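Local coordinates for protein Xaa-Pro dipeptidase (Mycobacterium tuberculosis, PDB 5E2C) that is probably a metal-dependent exopeptidase of the Xaa-Pro dipeptidase family, represented here by its N-terminal domain alone, at residues I12-I22 with G39-E47. Sequence-based numbering, arbitrary orientation.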
loop_
_atom_site.group_PDB
_atom_site.type_symbol
_atom_site.label_atom_id
_atom_site.label_comp_id
_atom_site.label_asym_id
_atom_site.label_seq_id
_atom_site.Cartn_x
_atom_site.Cartn_y
_atom_site.Cartn_z
ATOM N N ILE A 12 19.992 -8.757 5.031
ATOM C CA ILE A 12 20.006 -7.791 3.954
ATOM C C ILE A 12 21.064 -8.241 2.930
ATOM O O ILE A 12 20.794 -8.332 1.729
ATOM C CB ILE A 12 20.292 -6.363 4.494
ATOM C CG1 ILE A 12 19.108 -5.887 5.349
ATOM C CG2 ILE A 12 20.520 -5.359 3.372
ATOM C CD1 ILE A 12 19.342 -4.554 6.023
ATOM N N ALA A 13 22.259 -8.547 3.419
ATOM C CA ALA A 13 23.359 -8.928 2.537
ATOM C C ALA A 13 23.057 -10.241 1.829
ATOM O O ALA A 13 23.312 -10.379 0.622
ATOM C CB ALA A 13 24.659 -9.016 3.321
ATOM N N ALA A 14 22.503 -11.201 2.566
ATOM C CA ALA A 14 22.134 -12.501 1.996
ATOM C C ALA A 14 21.069 -12.397 0.906
ATOM O O ALA A 14 21.003 -13.249 0.018
ATOM C CB ALA A 14 21.644 -13.434 3.088
ATOM N N SER A 15 20.235 -11.358 0.985
ATOM C CA SER A 15 19.176 -11.133 0.016
ATOM C C SER A 15 19.671 -10.324 -1.190
ATOM O O SER A 15 18.891 -10.006 -2.089
ATOM C CB SER A 15 18.017 -10.389 0.683
ATOM O OG SER A 15 17.389 -11.210 1.641
ATOM N N GLY A 16 20.954 -9.980 -1.212
ATOM C CA GLY A 16 21.533 -9.218 -2.324
ATOM C C GLY A 16 21.202 -7.734 -2.306
ATOM O O GLY A 16 21.270 -7.066 -3.341
ATOM N N LEU A 17 20.861 -7.211 -1.128
ATOM C CA LEU A 17 20.558 -5.789 -0.957
ATOM C C LEU A 17 21.704 -5.047 -0.274
ATOM O O LEU A 17 22.473 -5.640 0.479
ATOM C CB LEU A 17 19.291 -5.612 -0.102
ATOM C CG LEU A 17 18.043 -6.387 -0.523
ATOM C CD1 LEU A 17 17.004 -6.366 0.597
ATOM C CD2 LEU A 17 17.497 -5.799 -1.805
ATOM N N ASP A 18 21.781 -3.738 -0.502
ATOM C CA ASP A 18 22.775 -2.880 0.139
ATOM C C ASP A 18 22.209 -2.123 1.333
ATOM O O ASP A 18 22.965 -1.652 2.191
ATOM C CB ASP A 18 23.342 -1.907 -0.883
ATOM C CG ASP A 18 23.886 -2.630 -2.094
ATOM O OD1 ASP A 18 24.843 -3.405 -1.916
ATOM O OD2 ASP A 18 23.342 -2.473 -3.204
ATOM N N ALA A 19 20.882 -2.020 1.385
ATOM C CA ALA A 19 20.176 -1.375 2.509
ATOM C C ALA A 19 18.711 -1.776 2.450
ATOM O O ALA A 19 18.240 -2.352 1.457
ATOM C CB ALA A 19 20.320 0.142 2.460
HETATM N N MSE A 20 18.006 -1.492 3.537
HETATM C CA MSE A 20 16.593 -1.740 3.624
HETATM C C MSE A 20 15.916 -0.589 4.310
HETATM O O MSE A 20 16.388 -0.078 5.343
HETATM C CB MSE A 20 16.376 -2.993 4.443
HETATM C CG MSE A 20 14.895 -3.172 4.605
HETATM SE SE MSE A 20 14.519 -5.054 4.700
HETATM C CE MSE A 20 12.553 -4.888 4.618
ATOM N N LEU A 21 14.796 -0.194 3.731
ATOM C CA LEU A 21 13.873 0.758 4.338
ATOM C C LEU A 21 12.793 -0.027 5.063
ATOM O O LEU A 21 12.082 -0.844 4.460
ATOM C CB LEU A 21 13.214 1.617 3.264
ATOM C CG LEU A 21 12.141 2.586 3.765
ATOM C CD1 LEU A 21 12.752 3.597 4.735
ATOM C CD2 LEU A 21 11.503 3.271 2.566
ATOM N N ILE A 22 12.680 0.199 6.359
ATOM C CA ILE A 22 11.631 -0.432 7.155
ATOM C C ILE A 22 10.501 0.575 7.410
ATOM O O ILE A 22 10.724 1.658 7.968
ATOM C CB ILE A 22 12.193 -0.976 8.477
ATOM C CG1 ILE A 22 13.326 -1.965 8.183
ATOM C CG2 ILE A 22 11.109 -1.678 9.289
ATOM C CD1 ILE A 22 14.676 -1.356 8.294
ATOM N N GLY A 39 6.883 6.629 11.626
ATOM C CA GLY A 39 8.304 6.391 11.709
ATOM C C GLY A 39 8.763 5.456 10.621
ATOM O O GLY A 39 7.988 4.641 10.123
ATOM N N ALA A 40 10.031 5.583 10.254
ATOM C CA ALA A 40 10.645 4.678 9.306
ATOM C C ALA A 40 12.117 4.573 9.675
ATOM O O ALA A 40 12.670 5.432 10.355
ATOM C CB ALA A 40 10.468 5.186 7.882
ATOM N N LEU A 41 12.742 3.496 9.237
ATOM C CA LEU A 41 14.108 3.196 9.630
ATOM C C LEU A 41 14.877 2.746 8.392
ATOM O O LEU A 41 14.359 1.961 7.589
ATOM C CB LEU A 41 14.106 2.084 10.681
ATOM C CG LEU A 41 15.450 1.721 11.288
ATOM C CD1 LEU A 41 15.908 2.859 12.190
ATOM C CD2 LEU A 41 15.334 0.423 12.059
ATOM N N LEU A 42 16.079 3.287 8.217
ATOM C CA LEU A 42 16.991 2.853 7.138
ATOM C C LEU A 42 18.148 2.052 7.757
ATOM O O LEU A 42 18.849 2.556 8.627
ATOM C CB LEU A 42 17.519 4.080 6.394
ATOM C CG LEU A 42 18.532 3.869 5.269
ATOM C CD1 LEU A 42 17.945 2.966 4.188
ATOM C CD2 LEU A 42 18.992 5.206 4.695
ATOM N N VAL A 43 18.332 0.805 7.333
ATOM C CA VAL A 43 19.431 -0.009 7.832
ATOM C C VAL A 43 20.311 -0.405 6.659
ATOM O O VAL A 43 19.789 -0.901 5.648
ATOM C CB VAL A 43 18.910 -1.284 8.527
ATOM C CG1 VAL A 43 20.059 -2.142 9.017
ATOM C CG2 VAL A 43 18.015 -0.899 9.687
ATOM N N PHE A 44 21.627 -0.188 6.803
ATOM C CA PHE A 44 22.603 -0.524 5.753
ATOM C C PHE A 44 23.165 -1.923 5.934
ATOM O O PHE A 44 23.265 -2.414 7.052
ATOM C CB PHE A 44 23.761 0.465 5.738
ATOM C CG PHE A 44 23.358 1.896 5.464
ATOM C CD1 PHE A 44 23.025 2.745 6.506
ATOM C CD2 PHE A 44 23.318 2.398 4.158
ATOM C CE1 PHE A 44 22.668 4.062 6.262
ATOM C CE2 PHE A 44 22.951 3.718 3.914
ATOM C CZ PHE A 44 22.626 4.549 4.966
ATOM N N ALA A 45 23.567 -2.554 4.829
ATOM C CA ALA A 45 24.160 -3.893 4.909
ATOM C C ALA A 45 25.555 -3.822 5.542
ATOM O O ALA A 45 25.972 -4.732 6.273
ATOM C CB ALA A 45 24.232 -4.533 3.533
ATOM N N ASP A 46 26.264 -2.731 5.284
ATOM C CA ASP A 46 27.648 -2.616 5.741
ATOM C C ASP A 46 27.697 -1.965 7.134
ATOM O O ASP A 46 26.696 -1.956 7.852
ATOM C CB ASP A 46 28.524 -1.925 4.674
ATOM C CG ASP A 46 28.234 -0.446 4.503
ATOM O OD1 ASP A 46 27.391 0.131 5.229
ATOM O OD2 ASP A 46 28.871 0.155 3.605
ATOM N N GLU A 47 28.853 -1.440 7.523
ATOM C CA GLU A 47 29.045 -0.961 8.891
ATOM C C GLU A 47 28.381 0.378 9.204
ATOM O O GLU A 47 28.414 0.815 10.351
ATOM C CB GLU A 47 30.549 -0.906 9.237
ATOM C CG GLU A 47 31.183 -2.280 9.374
ATOM C CD GLU A 47 30.581 -3.096 10.517
ATOM O OE1 GLU A 47 30.526 -2.583 11.651
ATOM O OE2 GLU A 47 30.158 -4.250 10.275
HETATM O O HOH W 1 25.588 -1.122 2.713
#
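Met-20 and Val-43 exchange both of their backbone hydrogen bonds: Met-20 N donates to Val-43 O at 2.8 Å, and Val-43 N returns a bond to Met-20 O that is nearly straight, 172° at the hydrogen. Two residues on, Ile-22 and Leu-41 repeat the exchange, with Ile-22 N only 2.7 Å from Leu-41 O. This alternation defines two hydrogen-bonded pairs of an antiparallel ladder, while Ala-19 with Phe-44 and Leu-21 with Leu-42 form the non-hydrogen-bonded ones. Ala-19, Leu-21, Ala-40 and Leu-42 bond outward: backbone bonds join Ala-19 and Leu-21 to Gly-94, Ala-40 to Ala-53 and Leu-42 to Val-51. Strands 19-22 and 40-44, whose axes run at 164°, are thus the central pair of the six-stranded mixed sheet in this creatinase/prolidase N-terminal domain. Where the ladder ends, Asp-18 O accepts from Ala-45 N at 2.9 Å, with the donor 47° out of the carbonyl plane. The same oxygen also receives a hydrogen bond from a water, which in turn accepts one from Asp-46 N. The side chain of Asp-18 bonds through OD2 to Lys-92 N. The side chains that these two strands send to either face are apolar. Val-43 splits its branches on one of them: CG1, anti to the backbone N, meets Ile-12 CD1, and CG2 packs 3.6 Å from Ile-22 CD1. Leu-8 of helix 3-14 touches both Val-43 and Ile-22 there. On the other face, Ala-19 CB lies 4.1 Å from Leu-42 CD1 and approaches the Phe-44 ring obliquely, while Leu-81 of helix 77-87 packs on Leu-21, Ala-40 and Leu-42. A Schellman motif, with Leu-17 N bonded to Ile-12 O, Gly-16 N to Ala-13 O and Gly-16 at positive phi, closes the preceding helix, from which Ile-12 CG2 reaches Ala-45 CB at 3.8 Å.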